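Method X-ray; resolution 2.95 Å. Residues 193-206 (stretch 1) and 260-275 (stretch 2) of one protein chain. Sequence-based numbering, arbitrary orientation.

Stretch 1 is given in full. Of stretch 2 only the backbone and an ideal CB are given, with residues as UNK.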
ATOM      1  N   VAL A 193      -0.206  -0.269  -4.221  1.00 62.83           N
ATOM      2  CA  VAL A 193      -0.867  -0.609  -2.971  1.00 62.80           C
ATOM      3  C   VAL A 193       0.126  -0.765  -1.828  1.00 61.86           C
ATOM      4  O   VAL A 193      -0.165  -0.383  -0.693  1.00 63.88           O
ATOM      5  CB  VAL A 193      -1.734  -1.871  -3.106  1.00 64.66           C
ATOM      6  CG1 VAL A 193      -2.104  -2.408  -1.741  1.00 62.37           C
ATOM      7  CG2 VAL A 193      -2.980  -1.548  -3.890  1.00 66.96           C
ATOM      8  N   HIS A 194       1.293  -1.327  -2.123  1.00 73.00           N
ATOM      9  CA  HIS A 194       2.350  -1.408  -1.125  1.00 73.49           C
ATOM     10  C   HIS A 194       2.743  -0.001  -0.709  1.00 77.26           C
ATOM     11  O   HIS A 194       2.766   0.324   0.476  1.00 78.72           O
ATOM     12  CB  HIS A 194       3.568  -2.170  -1.655  1.00 71.49           C
ATOM     13  CG  HIS A 194       3.362  -3.649  -1.749  1.00 68.38           C
ATOM     14  ND1 HIS A 194       2.861  -4.400  -0.705  1.00 67.93           N
ATOM     15  CD2 HIS A 194       3.592  -4.521  -2.759  1.00 66.22           C
ATOM     16  CE1 HIS A 194       2.788  -5.666  -1.070  1.00 66.00           C
ATOM     17  NE2 HIS A 194       3.226  -5.768  -2.313  1.00 64.79           N
ATOM     18  N   LEU A 195       3.036   0.836  -1.698  1.00 64.62           N
ATOM     19  CA  LEU A 195       3.404   2.223  -1.444  1.00 65.29           C
ATOM     20  C   LEU A 195       2.426   2.916  -0.496  1.00 66.88           C
ATOM     21  O   LEU A 195       2.831   3.701   0.356  1.00 70.16           O
ATOM     22  CB  LEU A 195       3.504   3.001  -2.759  1.00 65.34           C
ATOM     23  CG  LEU A 195       4.750   2.752  -3.608  1.00 65.79           C
ATOM     24  CD1 LEU A 195       4.730   3.629  -4.844  1.00 66.01           C
ATOM     25  CD2 LEU A 195       6.008   3.001  -2.790  1.00 70.99           C
ATOM     26  N   LYS A 196       1.142   2.620  -0.650  1.00 86.51           N
ATOM     27  CA  LYS A 196       0.109   3.234   0.175  1.00 89.21           C
ATOM     28  C   LYS A 196       0.100   2.669   1.600  1.00 89.78           C
ATOM     29  O   LYS A 196       0.187   3.417   2.573  1.00 92.57           O
ATOM     30  CB  LYS A 196      -1.263   3.049  -0.480  1.00 90.06           C
ATOM     31  CG  LYS A 196      -2.412   3.704   0.266  1.00 94.73           C
ATOM     32  CD  LYS A 196      -3.753   3.310  -0.341  1.00 95.62           C
ATOM     33  CE  LYS A 196      -4.002   1.809  -0.218  1.00 92.42           C
ATOM     34  NZ  LYS A 196      -5.193   1.361  -1.004  1.00 93.21           N
ATOM     35  N   GLU A 197      -0.007   1.349   1.714  1.00 96.32           N
ATOM     36  CA  GLU A 197      -0.057   0.690   3.015  1.00 92.85           C
ATOM     37  C   GLU A 197       1.241   0.884   3.785  1.00 92.31           C
ATOM     38  O   GLU A 197       1.229   1.182   4.978  1.00 91.73           O
ATOM     39  CB  GLU A 197      -0.348  -0.804   2.859  1.00 88.23           C
ATOM     40  CG  GLU A 197      -1.675  -1.125   2.189  1.00 88.58           C
ATOM     41  CD  GLU A 197      -2.872  -0.649   2.990  1.00 89.50           C
ATOM     42  OE1 GLU A 197      -3.713  -1.494   3.367  1.00 87.50           O
ATOM     43  OE2 GLU A 197      -2.978   0.572   3.236  1.00 92.91           O
ATOM     44  N   ASN A 198       2.363   0.704   3.100  1.00 67.47           N
ATOM     45  CA  ASN A 198       3.664   0.903   3.719  1.00 67.51           C
ATOM     46  C   ASN A 198       3.864   2.343   4.187  1.00 70.99           C
ATOM     47  O   ASN A 198       4.476   2.585   5.227  1.00 70.53           O
ATOM     48  CB  ASN A 198       4.793   0.472   2.780  1.00 67.55           C
ATOM     49  CG  ASN A 198       5.025  -1.029   2.801  1.00 62.68           C
ATOM     50  OD1 ASN A 198       4.081  -1.813   2.895  1.00 61.17           O
ATOM     51  ND2 ASN A 198       6.289  -1.435   2.731  1.00 62.31           N
ATOM     52  N   ALA A 199       3.346   3.297   3.420  1.00 76.69           N
ATOM     53  CA  ALA A 199       3.364   4.685   3.849  1.00 82.03           C
ATOM     54  C   ALA A 199       2.615   4.788   5.170  1.00 81.14           C
ATOM     55  O   ALA A 199       3.165   5.241   6.172  1.00 81.79           O
ATOM     56  CB  ALA A 199       2.727   5.577   2.800  1.00 81.23           C
ATOM     57  N   ALA A 200       1.363   4.342   5.170  1.00 73.43           N
ATOM     58  CA  ALA A 200       0.538   4.357   6.374  1.00 71.50           C
ATOM     59  C   ALA A 200       1.240   3.680   7.551  1.00 67.25           C
ATOM     60  O   ALA A 200       1.300   4.230   8.651  1.00 66.63           O
ATOM     61  CB  ALA A 200      -0.807   3.697   6.103  1.00 69.75           C
ATOM     62  N   TYR A 201       1.771   2.486   7.308  1.00 71.98           N
ATOM     63  CA  TYR A 201       2.472   1.716   8.329  1.00 67.83           C
ATOM     64  C   TYR A 201       3.527   2.555   9.043  1.00 70.15           C
ATOM     65  O   TYR A 201       3.625   2.530  10.272  1.00 68.56           O
ATOM     66  CB  TYR A 201       3.119   0.484   7.698  1.00 64.93           C
ATOM     67  CG  TYR A 201       3.924  -0.376   8.644  1.00 62.46           C
ATOM     68  CD1 TYR A 201       3.387  -1.532   9.192  1.00 60.56           C
ATOM     69  CD2 TYR A 201       5.232  -0.044   8.974  1.00 63.31           C
ATOM     70  CE1 TYR A 201       4.128  -2.328  10.050  1.00 60.20           C
ATOM     71  CE2 TYR A 201       5.977  -0.835   9.831  1.00 61.90           C
ATOM     72  CZ  TYR A 201       5.420  -1.972  10.364  1.00 60.66           C
ATOM     73  OH  TYR A 201       6.161  -2.758  11.210  1.00 61.09           O
ATOM     74  N   PHE A 202       4.311   3.304   8.276  1.00 74.21           N
ATOM     75  CA  PHE A 202       5.355   4.132   8.868  1.00 77.68           C
ATOM     76  C   PHE A 202       4.796   5.420   9.466  1.00 83.26           C
ATOM     77  O   PHE A 202       5.269   5.890  10.502  1.00 84.09           O
ATOM     78  CB  PHE A 202       6.459   4.439   7.856  1.00 81.73           C
ATOM     79  CG  PHE A 202       7.306   3.252   7.506  1.00 76.84           C
ATOM     80  CD1 PHE A 202       7.285   2.722   6.227  1.00 76.25           C
ATOM     81  CD2 PHE A 202       8.119   2.661   8.457  1.00 73.55           C
ATOM     82  CE1 PHE A 202       8.061   1.632   5.904  1.00 72.58           C
ATOM     83  CE2 PHE A 202       8.902   1.568   8.141  1.00 70.45           C
ATOM     84  CZ  PHE A 202       8.873   1.052   6.863  1.00 70.02           C
ATOM     85  N   GLN A 203       3.790   5.990   8.813  1.00102.36           N
ATOM     86  CA  GLN A 203       3.165   7.206   9.312  1.00104.98           C
ATOM     87  C   GLN A 203       2.586   6.931  10.691  1.00102.25           C
ATOM     88  O   GLN A 203       2.719   7.739  11.609  1.00104.28           O
ATOM     89  CB  GLN A 203       2.063   7.671   8.357  1.00105.62           C
ATOM     90  CG  GLN A 203       1.701   9.149   8.471  1.00107.53           C
ATOM     91  CD  GLN A 203       1.084   9.512   9.809  1.00107.50           C
ATOM     92  OE1 GLN A 203       0.324   8.734  10.390  1.00104.31           O
ATOM     93  NE2 GLN A 203       1.410  10.701  10.308  1.00111.30           N
ATOM     94  N   PHE A 204       1.950   5.774  10.830  1.00 92.29           N
ATOM     95  CA  PHE A 204       1.247   5.422  12.058  1.00 89.86           C
ATOM     96  C   PHE A 204       2.173   5.296  13.258  1.00 90.50           C
ATOM     97  O   PHE A 204       1.920   5.883  14.308  1.00 91.38           O
ATOM     98  CB  PHE A 204       0.464   4.123  11.869  1.00 85.79           C
ATOM     99  CG  PHE A 204      -0.103   3.568  13.141  1.00 83.78           C
ATOM    100  CD1 PHE A 204      -1.308   4.034  13.639  1.00 83.23           C
ATOM    101  CD2 PHE A 204       0.564   2.571  13.834  1.00 81.24           C
ATOM    102  CE1 PHE A 204      -1.835   3.519  14.810  1.00 81.68           C
ATOM    103  CE2 PHE A 204       0.042   2.051  15.002  1.00 78.82           C
ATOM    104  CZ  PHE A 204      -1.160   2.527  15.492  1.00 79.00           C
ATOM    105  N   PHE A 205       3.241   4.523  13.111  1.00 89.49           N
ATOM    106  CA  PHE A 205       4.163   4.314  14.218  1.00 88.68           C
ATOM    107  C   PHE A 205       4.939   5.585  14.557  1.00 93.99           C
ATOM    108  O   PHE A 205       5.280   5.822  15.716  1.00 93.78           O
ATOM    109  CB  PHE A 205       5.108   3.144  13.932  1.00 85.92           C
ATOM    110  CG  PHE A 205       4.448   1.800  14.034  1.00 81.34           C
ATOM    111  CD1 PHE A 205       4.178   1.057  12.900  1.00 79.82           C
ATOM    112  CD2 PHE A 205       4.084   1.287  15.267  1.00 79.31           C
ATOM    113  CE1 PHE A 205       3.564  -0.181  12.993  1.00 76.60           C
ATOM    114  CE2 PHE A 205       3.470   0.051  15.369  1.00 76.64           C
ATOM    115  CZ  PHE A 205       3.209  -0.682  14.231  1.00 75.41           C
ATOM    116  N   GLU A 206       5.208   6.407  13.549  1.00108.55           N
ATOM    117  CA  GLU A 206       5.897   7.674  13.772  1.00113.07           C
ATOM    118  C   GLU A 206       5.035   8.590  14.638  1.00114.02           C
ATOM    119  O   GLU A 206       5.531   9.248  15.552  1.00116.55           O
ATOM    120  CB  GLU A 206       6.215   8.351  12.438  1.00116.41           C
ATOM    121  CG  GLU A 206       7.078   9.596  12.555  1.00122.07           C
ATOM    122  CD  GLU A 206       7.232  10.328  11.233  1.00125.48           C
ATOM    123  OE1 GLU A 206       6.254  10.377  10.457  1.00124.29           O
ATOM    124  OE2 GLU A 206       8.335  10.853  10.967  1.00128.65           O
ATOM    125  N   UNK A 260      -8.316   8.913  16.599  1.00 95.57           N
ATOM    126  CA  UNK A 260      -7.847   8.712  15.231  1.00 96.24           C
ATOM    127  C   UNK A 260      -6.852   7.558  15.134  1.00 94.19           C
ATOM    128  O   UNK A 260      -6.930   6.732  14.225  1.00 92.49           O
ATOM    129  CB  UNK A 260      -7.206   9.997  14.702  1.00 96.24           C
ATOM    130  N   UNK A 261      -5.920   7.507  16.081  1.00 84.34           N
ATOM    131  CA  UNK A 261      -4.938   6.432  16.138  1.00 82.90           C
ATOM    132  C   UNK A 261      -5.606   5.084  16.377  1.00 79.53           C
ATOM    133  O   UNK A 261      -5.225   4.080  15.778  1.00 78.23           O
ATOM    134  CB  UNK A 261      -3.909   6.710  17.236  1.00 82.90           C
ATOM    135  N   UNK A 262      -6.604   5.061  17.254  1.00 87.02           N
ATOM    136  CA  UNK A 262      -7.348   3.834  17.502  1.00 84.54           C
ATOM    137  C   UNK A 262      -7.878   3.274  16.186  1.00 83.08           C
ATOM    138  O   UNK A 262      -7.778   2.075  15.920  1.00 81.66           O
ATOM    139  CB  UNK A 262      -8.496   4.085  18.482  1.00 84.54           C
ATOM    140  N   UNK A 263      -8.425   4.155  15.356  1.00 82.19           N
ATOM    141  CA  UNK A 263      -8.998   3.748  14.080  1.00 81.13           C
ATOM    142  C   UNK A 263      -7.950   3.278  13.069  1.00 81.27           C
ATOM    143  O   UNK A 263      -8.066   2.189  12.508  1.00 79.42           O
ATOM    144  CB  UNK A 263      -9.796   4.910  13.485  1.00 81.13           C
ATOM    145  N   UNK A 264      -6.924   4.095  12.853  1.00 87.35           N
ATOM    146  CA  UNK A 264      -5.854   3.739  11.927  1.00 87.82           C
ATOM    147  C   UNK A 264      -5.254   2.373  12.245  1.00 85.84           C
ATOM    148  O   UNK A 264      -5.045   1.558  11.348  1.00 84.74           O
ATOM    149  CB  UNK A 264      -4.758   4.806  11.957  1.00 87.82           C
ATOM    150  N   UNK A 265      -4.979   2.122  13.521  1.00 79.02           N
ATOM    151  CA  UNK A 265      -4.366   0.861  13.931  1.00 78.12           C
ATOM    152  C   UNK A 265      -5.109  -0.340  13.348  1.00 76.03           C
ATOM    153  O   UNK A 265      -4.493  -1.333  12.955  1.00 75.46           O
ATOM    154  CB  UNK A 265      -4.331   0.763  15.457  1.00 78.12           C
ATOM    155  N   UNK A 266      -6.434  -0.239  13.294  1.00 94.54           N
ATOM    156  CA  UNK A 266      -7.271  -1.316  12.780  1.00 92.82           C
ATOM    157  C   UNK A 266      -7.037  -1.554  11.290  1.00 92.18           C
ATOM    158  O   UNK A 266      -7.481  -2.561  10.736  1.00 90.89           O
ATOM    159  CB  UNK A 266      -8.747  -1.000  13.032  1.00 92.82           C
ATOM    160  N   UNK A 267      -6.331  -0.630  10.647  1.00 88.92           N
ATOM    161  CA  UNK A 267      -6.104  -0.705   9.207  1.00 88.78           C
ATOM    162  C   UNK A 267      -4.634  -0.888   8.837  1.00 89.76           C
ATOM    163  O   UNK A 267      -4.304  -1.118   7.677  1.00 89.64           O
ATOM    164  CB  UNK A 267      -6.643   0.560   8.536  1.00 88.78           C
ATOM    165  N   UNK A 268      -3.753  -0.788   9.824  1.00 68.10           N
ATOM    166  CA  UNK A 268      -2.324  -0.913   9.567  1.00 69.31           C
ATOM    167  C   UNK A 268      -1.930  -2.331   9.179  1.00 67.15           C
ATOM    168  O   UNK A 268      -2.255  -3.296   9.868  1.00 65.79           O
ATOM    169  CB  UNK A 268      -1.530  -0.475  10.800  1.00 69.31           C
ATOM    170  N   UNK A 269      -1.216  -2.436   8.067  1.00 65.73           N
ATOM    171  CA  UNK A 269      -0.831  -3.714   7.489  1.00 63.77           C
ATOM    172  C   UNK A 269       0.333  -4.343   8.266  1.00 63.32           C
ATOM    173  O   UNK A 269       0.858  -3.733   9.197  1.00 64.29           O
ATOM    174  CB  UNK A 269      -0.452  -3.534   6.018  1.00 63.77           C
ATOM    175  N   UNK A 270       0.729  -5.559   7.891  1.00 72.79           N
ATOM    176  CA  UNK A 270       1.859  -6.228   8.533  1.00 73.23           C
ATOM    177  C   UNK A 270       3.064  -6.337   7.608  1.00 73.00           C
ATOM    178  O   UNK A 270       2.947  -6.790   6.472  1.00 71.98           O
ATOM    179  CB  UNK A 270       1.444  -7.623   9.005  1.00 73.23           C
ATOM    180  N   UNK A 271       4.229  -5.937   8.107  1.00 62.54           N
ATOM    181  CA  UNK A 271       5.450  -5.932   7.307  1.00 64.93           C
ATOM    182  C   UNK A 271       6.512  -6.930   7.773  1.00 63.23           C
ATOM    183  O   UNK A 271       7.190  -7.542   6.953  1.00 62.82           O
ATOM    184  CB  UNK A 271       6.050  -4.524   7.314  1.00 64.93           C
ATOM    185  N   UNK A 272       6.670  -7.090   9.081  1.00 70.61           N
ATOM    186  CA  UNK A 272       7.736  -7.948   9.595  1.00 72.34           C
ATOM    187  C   UNK A 272       7.718  -9.364   9.015  1.00 72.73           C
ATOM    188  O   UNK A 272       8.770  -9.908   8.679  1.00 73.61           O
ATOM    189  CB  UNK A 272       7.635  -8.026  11.120  1.00 72.34           C
ATOM    190  N   UNK A 273       6.526  -9.966   8.892  1.00 64.85           N
ATOM    191  CA  UNK A 273       6.453 -11.335   8.367  1.00 65.22           C
ATOM    192  C   UNK A 273       6.979 -11.473   6.938  1.00 63.88           C
ATOM    193  O   UNK A 273       7.182 -12.591   6.468  1.00 64.22           O
ATOM    194  CB  UNK A 273       5.004 -11.825   8.417  1.00 65.22           C
ATOM    195  N   UNK A 274       7.207 -10.359   6.256  1.00 60.82           N
ATOM    196  CA  UNK A 274       7.744 -10.413   4.902  1.00 59.20           C
ATOM    197  C   UNK A 274       9.184 -10.900   4.904  1.00 60.46           C
ATOM    198  O   UNK A 274       9.668 -11.419   3.896  1.00 59.75           O
ATOM    199  CB  UNK A 274       7.654  -9.038   4.236  1.00 59.20           C
ATOM    200  N   UNK A 275       9.861 -10.725   6.038  1.00 78.88           N
ATOM    201  CA  UNK A 275      11.233 -11.197   6.205  1.00 80.77           C
ATOM    202  C   UNK A 275      11.302 -12.689   6.491  1.00 83.62           C
ATOM    203  O   UNK A 275      10.524 -13.212   7.285  1.00 85.97           O
ATOM    204  CB  UNK A 275      11.918 -10.426   7.335  1.00 80.77           C
TER

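Stretch 1 is one continuous helix; stretch 2 starts helical, its axis running at 146° to that helix with a closest approach of 10.7 Å, then continues as loop and a short 3-10 segment at 272-274.

Position 260 has nothing of stretch 1 within 5.5 Å of its ideal CB, so many residues would do; it is Asn-260. At 261 the CB points sideways, 4.5 Å from Phe-204 CE1, which suits a medium apolar chain. Leu-261 fits, its CG 4.3 Å from Phe-204 CE1, while its carbonyl O meets the ring edge 3.6 Å from that same CE1. Positions 262 and 263 point away and accept many residues; they are Val-262 and Asn-263.

The CB of 264 points toward stretch 1, 3.9 Å from Phe-204 CD1, with the polar Gln-203 nearby. A long chain with an aliphatic stem and a polar end would suit, as would a plain apolar one. Lys-264 lays its CB against the ring. At 265 the ideal CB already lies 3.6 Å from Phe-204 CZ and points sideways, favouring something small. Ser-265 turns back on its own backbone: OG donates to Val-262 O at 2.6 Å.

Positions 266 and 267 have no stretch 1 atom within 5.5 Å of CB; polar chains are natural, and they are Lys-266 and Lys-267.

With phi/psi of -69/129, 268 is extended, and its CB points at a hollow between Ala-200, Tyr-201 and Phe-204. Branched or long aliphatics fit. Ile-268 (chi1 m, chi2 m) places CG1 over the Phe-204 face, 4.0 Å from the ring centroid, a CH-pi contact; CD1 reaches Phe-204 CB at 3.5 Å.

The CB of 269 is 4.2 Å from Glu-197 CB; a small or branched aliphatic suits. Val-269 sets CG1 4.1 Å from Glu-197 CB, and its O sits at the Tyr-201 ring edge, 3.4 Å from CD1. Position 270 points away, so many would do; it is Gln-270.

At 271 the CB lies 4.0 Å from Tyr-201 CE1 and points toward stretch 1, calling for an apolar chain such as Leu, Met or Ile. Leu-271 puts CD2 over the tyrosine face, 3.6 Å from the centroid.

Position 272 looks sideways near the Tyr-201 hydroxyl, and many chains would do; it is Lys-272. Position 273 is out of reach, and its phi of -62° permits proline; it is Pro-273. From 274, only a long chain could span to His-194; Arg-274 does, its NH1 4.0 Å from His-194 CE1, which lies over the guanidinium face. Position 275 is out of reach, leaving the choice open; it is Asn-275.

Stretch 2 (260-275) NLVNKSKKIVQLKPRN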
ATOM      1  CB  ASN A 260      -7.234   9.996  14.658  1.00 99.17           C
ATOM      2  CG  ASN A 260      -8.276  11.064  14.373  1.00100.16           C
ATOM      3  OD1 ASN A 260      -7.956  12.148  13.880  1.00102.27           O
ATOM      4  ND2 ASN A 260      -9.535  10.761  14.678  1.00 99.07           N
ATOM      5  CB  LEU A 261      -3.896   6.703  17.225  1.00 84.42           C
ATOM      6  CG  LEU A 261      -2.548   7.256  16.757  1.00 87.19           C
ATOM      7  CD1 LEU A 261      -2.740   8.468  15.866  1.00 90.13           C
ATOM      8  CD2 LEU A 261      -1.669   7.596  17.948  1.00 88.97           C
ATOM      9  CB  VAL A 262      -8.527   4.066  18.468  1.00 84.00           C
ATOM     10  CG1 VAL A 262      -9.341   2.789  18.632  1.00 82.06           C
ATOM     11  CG2 VAL A 262      -8.018   4.553  19.813  1.00 85.42           C
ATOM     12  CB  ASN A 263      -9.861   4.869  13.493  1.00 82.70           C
ATOM     13  CG  ASN A 263     -11.057   5.201  14.371  1.00 82.13           C
ATOM     14  OD1 ASN A 263     -11.512   6.343  14.420  1.00 83.98           O
ATOM     15  ND2 ASN A 263     -11.568   4.196  15.072  1.00 79.97           N
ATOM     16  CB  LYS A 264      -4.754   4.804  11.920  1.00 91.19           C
ATOM     17  CG  LYS A 264      -5.102   6.054  11.132  1.00 94.23           C
ATOM     18  CD  LYS A 264      -3.980   7.080  11.212  1.00 97.32           C
ATOM     19  CE  LYS A 264      -4.402   8.409  10.599  1.00 98.89           C
ATOM     20  NZ  LYS A 264      -3.432   9.501  10.902  1.00102.34           N
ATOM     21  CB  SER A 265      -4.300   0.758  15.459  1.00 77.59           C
ATOM     22  OG  SER A 265      -5.595   0.709  16.030  1.00 77.21           O
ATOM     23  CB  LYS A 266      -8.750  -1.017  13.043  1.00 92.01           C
ATOM     24  CG  LYS A 266      -9.157  -1.102  14.508  1.00 92.39           C
ATOM     25  CD  LYS A 266     -10.630  -0.752  14.694  1.00 91.66           C
ATOM     26  CE  LYS A 266     -11.111  -1.076  16.106  1.00 92.09           C
ATOM     27  NZ  LYS A 266     -10.239  -0.478  17.159  1.00 93.65           N
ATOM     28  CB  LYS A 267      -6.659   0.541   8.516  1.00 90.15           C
ATOM     29  CG  LYS A 267      -8.166   0.686   8.626  1.00 89.23           C
ATOM     30  CD  LYS A 267      -8.663   1.826   7.763  1.00 91.24           C
ATOM     31  CE  LYS A 267      -7.879   3.103   8.039  1.00 94.48           C
ATOM     32  NZ  LYS A 267      -8.353   4.248   7.209  1.00 97.52           N
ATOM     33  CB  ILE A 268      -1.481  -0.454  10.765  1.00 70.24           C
ATOM     34  CG1 ILE A 268      -1.715   1.033  11.030  1.00 72.85           C
ATOM     35  CG2 ILE A 268      -0.007  -0.713  10.500  1.00 70.35           C
ATOM     36  CD1 ILE A 268      -1.418   1.918   9.842  1.00 74.73           C
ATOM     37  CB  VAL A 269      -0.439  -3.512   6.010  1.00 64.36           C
ATOM     38  CG1 VAL A 269       1.047  -3.214   5.890  1.00 65.44           C
ATOM     39  CG2 VAL A 269      -0.839  -4.714   5.173  1.00 62.32           C
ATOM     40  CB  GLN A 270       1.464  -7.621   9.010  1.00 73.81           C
ATOM     41  CG  GLN A 270       0.526  -7.619  10.192  1.00 74.96           C
ATOM     42  CD  GLN A 270       0.537  -8.936  10.940  1.00 71.79           C
ATOM     43  OE1 GLN A 270       1.598  -9.492  11.224  1.00 73.63           O
ATOM     44  NE2 GLN A 270      -0.649  -9.441  11.267  1.00 71.04           N
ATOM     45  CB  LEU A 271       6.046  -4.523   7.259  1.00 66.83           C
ATOM     46  CG  LEU A 271       5.668  -3.640   6.068  1.00 68.00           C
ATOM     47  CD1 LEU A 271       4.208  -3.800   5.710  1.00 66.79           C
ATOM     48  CD2 LEU A 271       6.001  -2.180   6.349  1.00 71.60           C
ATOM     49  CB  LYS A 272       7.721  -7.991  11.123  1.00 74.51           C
ATOM     50  CG  LYS A 272       8.089  -6.670  11.765  1.00 74.68           C
ATOM     51  CD  LYS A 272       8.169  -6.792  13.272  1.00 76.92           C
ATOM     52  CE  LYS A 272       8.478  -5.451  13.909  1.00 77.13           C
ATOM     53  NZ  LYS A 272       9.797  -4.925  13.455  1.00 77.59           N
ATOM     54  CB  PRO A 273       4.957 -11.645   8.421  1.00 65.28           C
ATOM     55  CG  PRO A 273       4.437 -10.771   9.510  1.00 65.32           C
ATOM     56  CD  PRO A 273       5.222  -9.498   9.393  1.00 64.26           C
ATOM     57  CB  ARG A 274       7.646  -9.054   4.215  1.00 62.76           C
ATOM     58  CG  ARG A 274       6.241  -8.515   4.137  1.00 62.03           C
ATOM     59  CD  ARG A 274       6.136  -7.384   3.139  1.00 62.13           C
ATOM     60  NE  ARG A 274       6.263  -7.864   1.767  1.00 60.98           N
ATOM     61  CZ  ARG A 274       5.257  -8.363   1.056  1.00 59.59           C
ATOM     62  NH1 ARG A 274       4.046  -8.452   1.584  1.00 59.35           N
ATOM     63  NH2 ARG A 274       5.467  -8.774  -0.185  1.00 58.60           N
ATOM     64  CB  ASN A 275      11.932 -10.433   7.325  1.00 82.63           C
ATOM     65  CG  ASN A 275      12.212  -8.992   6.956  1.00 81.37           C
ATOM     66  OD1 ASN A 275      12.587  -8.692   5.820  1.00 80.24           O
ATOM     67  ND2 ASN A 275      12.027  -8.087   7.917  1.00 82.29           N
TER
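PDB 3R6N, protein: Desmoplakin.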